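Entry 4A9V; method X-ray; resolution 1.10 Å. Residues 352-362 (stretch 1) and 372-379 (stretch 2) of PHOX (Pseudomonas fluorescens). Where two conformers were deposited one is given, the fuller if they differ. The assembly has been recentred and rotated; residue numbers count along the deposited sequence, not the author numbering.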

ATOM      1  N   LYS A 352      14.119 -26.803  -1.011  1.00 17.53           N
ATOM      2  CA  LYS A 352      13.275 -27.085  -2.173  1.00 18.36           C
ATOM      3  C   LYS A 352      13.585 -26.125  -3.323  1.00 16.32           C
ATOM      4  O   LYS A 352      14.001 -24.994  -3.098  1.00 15.61           O
ATOM      5  N   ASN A 353      13.291 -26.551  -4.549  1.00 17.66           N
ATOM      6  CA  ASN A 353      13.337 -25.671  -5.719  1.00 15.95           C
ATOM      7  C   ASN A 353      14.695 -24.987  -5.877  1.00 16.56           C
ATOM      8  O   ASN A 353      14.803 -23.928  -6.492  1.00 17.76           O
ATOM      9  N   GLY A 354      15.745 -25.664  -5.427  1.00 17.82           N
ATOM     10  CA  GLY A 354      17.109 -25.175  -5.620  1.00 18.22           C
ATOM     11  C   GLY A 354      17.519 -24.083  -4.647  1.00 15.91           C
ATOM     12  O   GLY A 354      18.582 -23.476  -4.801  1.00 15.94           O
ATOM     13  N   ILE A 355      16.721 -23.896  -3.599  1.00 14.51           N
ATOM     14  CA  ILE A 355      17.026 -22.942  -2.546  1.00 14.44           C
ATOM     15  C   ILE A 355      17.779 -23.656  -1.423  1.00 15.79           C
ATOM     16  O   ILE A 355      17.200 -24.437  -0.670  1.00 17.85           O
ATOM     17  N   ASP A 356      19.079 -23.396  -1.323  1.00 16.34           N
ATOM     18  CA  ASP A 356      19.922 -24.101  -0.369  1.00 17.45           C
ATOM     19  C   ASP A 356      21.264 -23.384  -0.257  1.00 18.13           C
ATOM     20  O   ASP A 356      21.423 -22.267  -0.754  1.00 17.98           O
ATOM     21  N   ALA A 357      22.193 -23.972   0.483  1.00 19.73           N
ATOM     22  CA  ALA A 357      23.457 -23.306   0.738  1.00 23.01           C
ATOM     23  C   ALA A 357      24.176 -22.979  -0.572  1.00 25.64           C
ATOM     24  O   ALA A 357      24.800 -21.924  -0.693  1.00 30.38           O
ATOM     25  N   SER A 358      24.014 -23.835  -1.577  1.00 25.31           N
ATOM     26  CA  SER A 358      24.714 -23.652  -2.848  1.00 43.80           C
ATOM     27  C   SER A 358      24.194 -22.433  -3.610  1.00 29.93           C
ATOM     28  O   SER A 358      24.896 -21.880  -4.456  1.00 44.19           O
ATOM     29  N   SER A 359      22.976 -21.999  -3.293  1.00 19.74           N
ATOM     30  CA  SER A 359      22.423 -20.789  -3.899  1.00 19.87           C
ATOM     31  C   SER A 359      22.334 -19.649  -2.885  1.00 21.77           C
ATOM     32  O   SER A 359      21.862 -18.561  -3.215  1.00 21.40           O
ATOM     33  N   GLY A 360      22.955 -19.844  -1.724  1.00 19.99           N
ATOM     34  CA  GLY A 360      23.289 -18.736  -0.829  1.00 19.68           C
ATOM     35  C   GLY A 360      22.371 -18.606   0.375  1.00 17.84           C
ATOM     36  O   GLY A 360      22.328 -17.557   1.009  1.00 20.33           O
ATOM     37  N   PHE A 361      21.598 -19.649   0.664  1.00 14.93           N
ATOM     38  CA  PHE A 361      20.642 -19.604   1.770  1.00 14.31           C
ATOM     39  C   PHE A 361      20.986 -20.675   2.797  1.00 16.21           C
ATOM     40  O   PHE A 361      20.941 -21.868   2.505  1.00 17.09           O
ATOM     41  N   ALA A 362      21.385 -20.243   3.985  1.00 15.19           N
ATOM     42  CA  ALA A 362      21.831 -21.176   5.015  1.00 16.36           C
ATOM     43  C   ALA A 362      20.660 -21.912   5.660  1.00 14.96           C
ATOM     44  O   ALA A 362      20.823 -23.000   6.213  1.00 17.14           O
ATOM     45  N   ARG A 372      13.519 -11.852  -2.118  1.00  7.08           N
ATOM     46  CA  ARG A 372      13.701 -11.474  -3.517  1.00  7.40           C
ATOM     47  C   ARG A 372      14.687 -12.419  -4.197  1.00  7.51           C
ATOM     48  O   ARG A 372      14.503 -12.795  -5.356  1.00  8.28           O
ATOM     49  N   LEU A 373      15.802 -12.690  -3.528  1.00  7.88           N
ATOM     50  CA  LEU A 373      16.843 -13.540  -4.087  0.50  8.24           C
ATOM     51  C   LEU A 373      16.344 -14.967  -4.243  1.00  8.57           C
ATOM     52  O   LEU A 373      16.654 -15.632  -5.220  1.00  9.73           O
ATOM     53  N   ALA A 374      15.595 -15.454  -3.260  1.00  8.59           N
ATOM     54  CA  ALA A 374      15.065 -16.811  -3.330  1.00  9.14           C
ATOM     55  C   ALA A 374      14.072 -16.935  -4.490  1.00  8.73           C
ATOM     56  O   ALA A 374      14.069 -17.929  -5.221  1.00  9.44           O
ATOM     57  N   ALA A 375      13.241 -15.913  -4.675  1.00  8.29           N
ATOM     58  CA  ALA A 375      12.260 -15.921  -5.748  1.00  8.02           C
ATOM     59  C   ALA A 375      12.933 -15.899  -7.130  1.00  8.22           C
ATOM     60  O   ALA A 375      12.447 -16.517  -8.075  1.00  8.51           O
ATOM     61  N   SER A 376      14.066 -15.218  -7.251  1.00  8.38           N
ATOM     62  CA  SER A 376      14.824 -15.278  -8.492  1.00  9.20           C
ATOM     63  C   SER A 376      15.354 -16.687  -8.754  1.00 10.03           C
ATOM     64  O   SER A 376      15.315 -17.169  -9.881  1.00 10.55           O
ATOM     65  N   VAL A 377      15.840 -17.354  -7.711  1.00  9.69           N
ATOM     66  CA  VAL A 377      16.357 -18.715  -7.872  1.00 10.82           C
ATOM     67  C   VAL A 377      15.290 -19.638  -8.466  1.00 10.89           C
ATOM     68  O   VAL A 377      15.585 -20.468  -9.325  1.00 11.94           O
ATOM     69  N   VAL A 378      14.044 -19.492  -8.027  1.00  9.50           N
ATOM     70  CA  VAL A 378      12.994 -20.411  -8.466  1.00 10.45           C
ATOM     71  C   VAL A 378      12.291 -19.958  -9.744  1.00 10.09           C
ATOM     72  O   VAL A 378      11.403 -20.641 -10.232  1.00 11.64           O
ATOM     73  N   GLY A 379      12.726 -18.836 -10.311  1.00 10.10           N
ATOM     74  CA  GLY A 379      12.234 -18.396 -11.618  1.00 10.50           C
ATOM     75  C   GLY A 379      10.869 -17.727 -11.581  1.00  9.47           C
ATOM     76  O   GLY A 379      10.064 -17.889 -12.500  1.00 10.00           O
TER

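Stretch 1 is mostly loop and turn, with a short 3-10 segment at 357-358, lying against the last turns of the helix in stretch 2, and no direct hydrogen bond joins them; the contact is mainly apolar. Lys-352, chi1 m and otherwise extended, leads its amine away from the helix and opens a type I' turn closed by Ile-355 N to Lys-352 O at 3.0 Å. Within that turn Asn-353 (m) points toward the helix and sets its CB 3.6 Å from CG1 of Val-378, while its amide finds a partner elsewhere in the structure. A water bridges the stretches here, donating to Asn-353 O (2.8 Å) and to Val-377 O (2.9 Å), a carbonyl near the helix end. Gly-354 has positive phi, which favours glycine, and its O lies 3.6 Å from Val-377 CG1.

Ile-355 (m, t) starts sideways, but its long side chain brings CD1 to 3.6 Å from Val-378 CG1 and 4.2 Å from Ala-374 CB, an apolar fit in a buried site. Asp-356 (p) stays out of reach and organises the loop instead: its OD1 accepts from Ser-358 OG at 2.5 Å. Ser-359 (p) does similar work, its OG donating to Gly-354 O (2.7 Å) and accepting from Asp-356 N (3.1 Å), while its CB rests 4.1 Å from Val-377 CG2. At Gly-360, a CB would be jammed against the preceding carbonyl.

Phe-361 (m, chi2 88°) points toward the helix, and its flat ring reaches several residues at once. Phe-361 CZ lies 3.8 Å from Leu-373 CB and 3.4 Å from Ala-374 N, Phe-361 CE2 lies 3.8 Å from Ala-374 CB, and Val-377 CG2 meets the ring edge 4.0 Å from Phe-361 CE1. The ring comes close to the helix backbone beside the small methyl of Ala-374, whereas Val-377 (t) spreads its two methyls between Phe-361 and the Gly-354 turn.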

ATOM      1  CB  LYS A 352      11.797 -26.969  -1.793  1.00 21.57           C
ATOM      2  CG  LYS A 352      11.299 -28.037  -0.833  1.00 34.61           C
ATOM      3  CD  LYS A 352       9.782 -28.005  -0.739  1.00 51.66           C
ATOM      4  CE  LYS A 352       9.238 -29.129   0.127  1.00 90.25           C
ATOM      5  NZ  LYS A 352       7.770 -28.992   0.327  1.00133.28           N
ATOM      6  CB  ASN A 353      12.224 -24.618  -5.648  1.00 16.12           C
ATOM      7  CG  ASN A 353      10.842 -25.227  -5.746  1.00 15.83           C
ATOM      8  OD1 ASN A 353      10.624 -26.180  -6.503  1.00 18.95           O
ATOM      9  ND2 ASN A 353       9.885 -24.650  -5.019  1.00 15.41           N
ATOM     10  CB  ILE A 355      15.741 -22.329  -1.967  1.00 12.85           C
ATOM     11  CG1 ILE A 355      14.937 -21.615  -3.055  1.00 12.26           C
ATOM     12  CG2 ILE A 355      16.062 -21.375  -0.831  1.00 13.17           C
ATOM     13  CD1 ILE A 355      13.538 -21.259  -2.609  1.00 13.78           C
ATOM     14  CB  ASP A 356      20.119 -25.560  -0.798  1.00 23.52           C
ATOM     15  CG  ASP A 356      20.711 -25.686  -2.186  1.00 27.16           C
ATOM     16  OD1 ASP A 356      21.480 -24.789  -2.588  1.00 24.76           O
ATOM     17  OD2 ASP A 356      20.408 -26.681  -2.875  1.00 56.36           O
ATOM     18  CB  ALA A 357      24.336 -24.167   1.633  1.00 28.95           C
ATOM     19  CB  SER A 358      24.593 -24.907  -3.723  1.00 36.86           C
ATOM     20  OG  SER A 358      23.298 -25.024  -4.288  1.00 38.35           O
ATOM     21  CB  SER A 359      21.046 -21.066  -4.518  1.00 18.90           C
ATOM     22  OG  SER A 359      20.147 -21.601  -3.564  1.00 17.76           O
ATOM     23  CB  PHE A 361      19.218 -19.817   1.255  1.00 13.67           C
ATOM     24  CG  PHE A 361      18.833 -18.885   0.145  1.00 12.82           C
ATOM     25  CD1 PHE A 361      19.103 -19.212  -1.168  1.00 13.32           C
ATOM     26  CD2 PHE A 361      18.280 -17.648   0.423  1.00 12.11           C
ATOM     27  CE1 PHE A 361      18.821 -18.329  -2.189  1.00 14.16           C
ATOM     28  CE2 PHE A 361      17.953 -16.781  -0.599  1.00 13.30           C
ATOM     29  CZ  PHE A 361      18.261 -17.104  -1.903  1.00 14.56           C
ATOM     30  CB  ALA A 362      22.633 -20.440   6.076  1.00 19.79           C
ATOM     31  CB  ARG A 372      14.223 -10.041  -3.623  1.00  7.54           C
ATOM     32  CG  ARG A 372      13.179  -8.963  -3.385  1.00  7.96           C
ATOM     33  CD  ARG A 372      13.753  -7.582  -3.651  1.00  7.93           C
ATOM     34  NE  ARG A 372      12.711  -6.575  -3.679  1.00  7.13           N
ATOM     35  CZ  ARG A 372      12.904  -5.310  -4.012  1.00  7.10           C
ATOM     36  NH1 ARG A 372      14.127  -4.845  -4.249  1.00  7.96           N
ATOM     37  NH2 ARG A 372      11.859  -4.515  -4.146  1.00  7.26           N
ATOM     38  CB  LEU A 373      18.092 -13.513  -3.206  0.50  9.31           C
ATOM     39  CG  LEU A 373      18.852 -12.191  -3.247  0.50 12.22           C
ATOM     40  CD1 LEU A 373      20.048 -12.258  -2.309  0.50 16.27           C
ATOM     41  CD2 LEU A 373      19.318 -11.872  -4.658  0.50 16.82           C
ATOM     42  CB  ALA A 374      14.406 -17.189  -2.010  1.00  9.35           C
ATOM     43  CB  ALA A 375      11.312 -14.744  -5.588  1.00  7.99           C
ATOM     44  CB  SER A 376      15.977 -14.277  -8.481  1.00 10.04           C
ATOM     45  OG  SER A 376      15.504 -12.942  -8.543  1.00 10.24           O
ATOM     46  CB  VAL A 377      16.875 -19.288  -6.534  1.00 11.95           C
ATOM     47  CG1 VAL A 377      17.125 -20.788  -6.641  1.00 14.73           C
ATOM     48  CG2 VAL A 377      18.148 -18.578  -6.123  1.00 13.67           C
ATOM     49  CB  VAL A 378      11.937 -20.676  -7.370  1.00 10.30           C
ATOM     50  CG1 VAL A 378      12.605 -21.077  -6.069  1.00 11.80           C
ATOM     51  CG2 VAL A 378      11.020 -19.476  -7.178  1.00 10.65           C
TER
HETATM   52  O   HOH W   1      15.619 -23.360  -9.085  1.00 31.41           O